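Local coordinates for protein glypican-1 (Homo sapiens, PDB 4YWT) that carries heparan sulfate chains at the cell surface, through which it binds alpha-4(V) collagen and takes part in Schwann cell myelination, at residues E288-I299 / L459-Y470. The protein carries 3 engineered substitutions. Sequence-based numbering, arbitrary orientation.
Sequences EWRNLLDSMVLI and LKIMTNRLRSAY
Leu292 and Thr463 mark where helices 288-299 and 459-470 of the elongated glypican core come closest, their CA atoms 4.8 Å apart. The helices run nearly parallel, their axes crossing at 25° and approaching to 8.8 Å. Small Thr463 and Ser295 suit so close a passage.

Three side chains pack as knobs into holes: Leu292 among Leu459, Met462, Thr463 and Leu466; Thr463 among Glu288, Asn291, Leu292 and Ser295; Leu466 among Leu292, Ser295, Met296 and Ile299. Leu292 forks across the groove because its chi1 of -174° swings CG away from the backbone N: CD2 meets Leu459 CD2 at 3.6 Å, whereas CD1 reaches in beside Thr463 OG1 and touches both Met462 CG and Leu466 CD1. Branched Leu466 likewise divides its methyls, CD1 facing Leu292 and Met296 while CD2 lies against Ile299 CG2 at 3.7 Å. Farther along, Ile299 CD1 rests over the backbone of Ala469 and Tyr470. Ile299 also touches Phe222, and Leu466 and Ala469 touch Ser221, so helix 204-236 packs against this end.

The hydroxyls of both small residues turn back to their own helices: Ser295 OG donates to Leu292 O, and Thr463 OG1 to Leu459 O at 2.6 Å, from above that carbonyl plane. A water lies within hydrogen-bonding distance of Thr463 OG1, Glu288 O and Glu288 OE1, though its two protons can serve only two at a time. The same carboxylate oxygen receives Asn291 ND2 at 3.2 Å, which steadies the bent glutamate chain. A second water links Asn291 O to Arg467 NH2, and a third donates to Ser295 O and Leu466 O.

No direct hydrogen bond joins the two segments; interlocking aliphatic groups hold them together, and waters bridge their polar margins, as suits helices packed side by side within a bundle.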
# COMPACT_ATOMS: atom_id res chain seq x y z
N GLU A 288 10.16 -5.34 -5.53
CA GLU A 288 8.88 -5.13 -6.19
C GLU A 288 7.96 -4.23 -5.37
O GLU A 288 7.13 -3.51 -5.94
CB GLU A 288 8.20 -6.48 -6.46
CG GLU A 288 8.98 -7.38 -7.41
CD GLU A 288 9.51 -6.65 -8.63
OE1 GLU A 288 8.74 -5.88 -9.25
OE2 GLU A 288 10.70 -6.83 -8.96
N TRP A 289 8.11 -4.26 -4.05
CA TRP A 289 7.39 -3.33 -3.19
C TRP A 289 7.83 -1.90 -3.51
O TRP A 289 6.99 -1.01 -3.71
CB TRP A 289 7.65 -3.67 -1.71
CG TRP A 289 7.04 -2.73 -0.71
CD1 TRP A 289 7.65 -1.67 -0.11
CD2 TRP A 289 5.71 -2.77 -0.18
NE1 TRP A 289 6.79 -1.05 0.76
CE2 TRP A 289 5.59 -1.71 0.73
CE3 TRP A 289 4.61 -3.61 -0.39
CZ2 TRP A 289 4.41 -1.45 1.44
CZ3 TRP A 289 3.44 -3.36 0.31
CH2 TRP A 289 3.35 -2.29 1.21
N ARG A 290 9.14 -1.70 -3.59
CA ARG A 290 9.70 -0.40 -3.93
C ARG A 290 9.28 0.04 -5.33
O ARG A 290 9.00 1.22 -5.55
CB ARG A 290 11.23 -0.42 -3.83
CG ARG A 290 11.75 -0.53 -2.41
CD ARG A 290 13.27 -0.48 -2.39
NE ARG A 290 13.81 -0.74 -1.06
CZ ARG A 290 14.03 0.20 -0.14
NH1 ARG A 290 13.74 1.47 -0.40
NH2 ARG A 290 14.52 -0.13 1.04
N ASN A 291 9.26 -0.90 -6.28
CA ASN A 291 8.81 -0.60 -7.63
C ASN A 291 7.37 -0.11 -7.65
O ASN A 291 7.05 0.94 -8.24
CB ASN A 291 8.96 -1.82 -8.53
CG ASN A 291 10.40 -2.09 -8.93
OD1 ASN A 291 11.22 -1.18 -8.97
ND2 ASN A 291 10.70 -3.35 -9.23
N LEU A 292 6.50 -0.88 -7.00
CA LEU A 292 5.09 -0.54 -6.92
C LEU A 292 4.89 0.83 -6.29
O LEU A 292 4.19 1.68 -6.86
CB LEU A 292 4.30 -1.58 -6.13
CG LEU A 292 2.80 -1.31 -6.17
CD1 LEU A 292 2.30 -1.45 -7.60
CD2 LEU A 292 2.03 -2.23 -5.24
N LEU A 293 5.50 1.05 -5.13
CA LEU A 293 5.32 2.32 -4.43
C LEU A 293 5.89 3.49 -5.23
O LEU A 293 5.36 4.60 -5.17
CB LEU A 293 5.96 2.26 -3.04
CG LEU A 293 5.03 1.83 -1.90
CD1 LEU A 293 4.59 0.39 -2.05
CD2 LEU A 293 5.71 2.05 -0.55
N ASP A 294 6.96 3.23 -5.97
CA ASP A 294 7.53 4.25 -6.85
C ASP A 294 6.55 4.64 -7.95
O ASP A 294 6.31 5.83 -8.19
CB ASP A 294 8.84 3.77 -7.47
CG ASP A 294 10.06 4.29 -6.74
OD1 ASP A 294 9.94 4.62 -5.54
OD2 ASP A 294 11.14 4.37 -7.37
N SER A 295 5.98 3.64 -8.62
CA SER A 295 5.02 3.92 -9.69
C SER A 295 3.75 4.56 -9.14
O SER A 295 3.07 5.32 -9.83
CB SER A 295 4.69 2.64 -10.46
OG SER A 295 3.88 1.76 -9.69
N MET A 296 3.44 4.27 -7.88
CA MET A 296 2.26 4.82 -7.23
C MET A 296 2.48 6.28 -6.84
O MET A 296 1.56 7.09 -6.91
CB MET A 296 1.89 4.00 -5.99
CG MET A 296 1.05 2.77 -6.30
SD MET A 296 0.30 2.05 -4.83
CE MET A 296 1.75 1.61 -3.88
N VAL A 297 3.70 6.61 -6.44
CA VAL A 297 4.06 8.00 -6.19
C VAL A 297 4.03 8.76 -7.51
O VAL A 297 3.53 9.88 -7.58
CB VAL A 297 5.45 8.13 -5.53
CG1 VAL A 297 5.96 9.56 -5.61
CG2 VAL A 297 5.39 7.66 -4.08
N LEU A 298 4.55 8.13 -8.56
CA LEU A 298 4.62 8.76 -9.87
C LEU A 298 3.25 9.03 -10.49
O LEU A 298 3.03 10.08 -11.09
CB LEU A 298 5.44 7.90 -10.83
CG LEU A 298 6.95 8.16 -10.83
CD1 LEU A 298 7.64 7.31 -11.89
CD2 LEU A 298 7.22 9.64 -11.05
N ILE A 299 2.32 8.08 -10.34
CA ILE A 299 1.02 8.18 -11.01
C ILE A 299 0.18 9.36 -10.50
O ILE A 299 -0.69 9.86 -11.22
CB ILE A 299 0.21 6.87 -10.86
CG1 ILE A 299 -0.94 6.83 -11.87
CG2 ILE A 299 -0.31 6.71 -9.44
CD1 ILE A 299 -0.49 6.85 -13.31
N LEU A 459 2.60 -7.73 -7.04
CA LEU A 459 3.31 -6.46 -7.10
C LEU A 459 3.80 -6.16 -8.51
O LEU A 459 3.62 -5.04 -9.01
CB LEU A 459 4.50 -6.45 -6.13
CG LEU A 459 4.19 -6.57 -4.63
CD1 LEU A 459 5.48 -6.60 -3.82
CD2 LEU A 459 3.30 -5.43 -4.17
N LYS A 460 4.39 -7.16 -9.16
CA LYS A 460 4.84 -7.01 -10.55
C LYS A 460 3.70 -6.56 -11.47
O LYS A 460 3.83 -5.58 -12.21
CB LYS A 460 5.41 -8.33 -11.08
CG LYS A 460 6.73 -8.76 -10.47
CD LYS A 460 7.33 -9.90 -11.28
CE LYS A 460 8.46 -10.60 -10.54
NZ LYS A 460 8.84 -11.86 -11.23
N ILE A 461 2.59 -7.30 -11.41
CA ILE A 461 1.44 -7.02 -12.27
C ILE A 461 0.88 -5.62 -12.05
O ILE A 461 0.68 -4.86 -13.01
CB ILE A 461 0.32 -8.06 -12.03
CG1 ILE A 461 0.79 -9.45 -12.48
CG2 ILE A 461 -0.94 -7.66 -12.78
CD1 ILE A 461 -0.10 -10.58 -12.01
N MET A 462 0.63 -5.27 -10.79
CA MET A 462 0.09 -3.95 -10.48
C MET A 462 1.05 -2.85 -10.93
O MET A 462 0.62 -1.83 -11.48
CB MET A 462 -0.19 -3.82 -8.98
CG MET A 462 -0.97 -2.57 -8.59
SD MET A 462 -2.61 -2.49 -9.34
CE MET A 462 -2.43 -1.05 -10.38
N THR A 463 2.34 -3.07 -10.71
CA THR A 463 3.36 -2.11 -11.13
C THR A 463 3.32 -1.88 -12.63
O THR A 463 3.34 -0.73 -13.09
CB THR A 463 4.78 -2.57 -10.75
OG1 THR A 463 4.84 -2.80 -9.33
CG2 THR A 463 5.80 -1.51 -11.13
N ASN A 464 3.25 -2.97 -13.40
CA ASN A 464 3.12 -2.86 -14.84
C ASN A 464 1.87 -2.07 -15.23
O ASN A 464 1.94 -1.17 -16.08
CB ASN A 464 3.08 -4.25 -15.48
CG ASN A 464 4.40 -4.98 -15.38
OD1 ASN A 464 5.47 -4.36 -15.36
ND2 ASN A 464 4.35 -6.31 -15.31
N ARG A 465 0.75 -2.40 -14.60
CA ARG A 465 -0.49 -1.65 -14.80
C ARG A 465 -0.29 -0.15 -14.59
O ARG A 465 -0.82 0.66 -15.35
CB ARG A 465 -1.59 -2.14 -13.86
CG ARG A 465 -2.28 -3.43 -14.27
CD ARG A 465 -3.66 -3.51 -13.62
NE ARG A 465 -4.31 -4.80 -13.83
CZ ARG A 465 -4.47 -5.71 -12.87
NH1 ARG A 465 -4.04 -5.47 -11.64
NH2 ARG A 465 -5.08 -6.86 -13.14
N LEU A 466 0.46 0.21 -13.56
CA LEU A 466 0.67 1.62 -13.22
C LEU A 466 1.65 2.32 -14.15
O LEU A 466 1.56 3.53 -14.36
CB LEU A 466 1.15 1.75 -11.78
CG LEU A 466 0.05 1.70 -10.72
CD1 LEU A 466 0.53 1.01 -9.48
CD2 LEU A 466 -0.42 3.12 -10.40
N ARG A 467 2.60 1.57 -14.70
CA ARG A 467 3.54 2.14 -15.66
C ARG A 467 2.82 2.41 -16.98
O ARG A 467 2.98 3.48 -17.59
CB ARG A 467 4.73 1.20 -15.86
CG ARG A 467 5.64 1.12 -14.64
CD ARG A 467 6.77 0.12 -14.82
NE ARG A 467 7.71 0.19 -13.70
CZ ARG A 467 8.65 -0.71 -13.45
NH1 ARG A 467 8.78 -1.78 -14.23
NH2 ARG A 467 9.46 -0.56 -12.41
N SER A 468 2.00 1.45 -17.40
CA SER A 468 1.17 1.63 -18.58
C SER A 468 0.20 2.80 -18.38
O SER A 468 0.05 3.64 -19.27
CB SER A 468 0.39 0.35 -18.90
OG SER A 468 1.27 -0.69 -19.28
N ALA A 469 -0.43 2.84 -17.22
CA ALA A 469 -1.35 3.93 -16.88
C ALA A 469 -0.64 5.27 -16.93
O ALA A 469 -1.20 6.26 -17.40
CB ALA A 469 -1.95 3.70 -15.50
N TYR A 470 0.60 5.30 -16.44
CA TYR A 470 1.40 6.51 -16.48
C TYR A 470 1.67 6.93 -17.92
O TYR A 470 1.62 8.11 -18.25
CB TYR A 470 2.72 6.32 -15.74
CG TYR A 470 3.53 7.59 -15.62
CD1 TYR A 470 3.28 8.49 -14.59
CD2 TYR A 470 4.52 7.91 -16.54
CE1 TYR A 470 4.00 9.67 -14.48
CE2 TYR A 470 5.25 9.07 -16.44
CZ TYR A 470 4.99 9.95 -15.40
OH TYR A 470 5.71 11.11 -15.29
O HOH W 1 6.60 -4.32 -8.35
O HOH W 2 8.68 1.81 -10.29
O HOH W 3 3.14 4.97 -12.71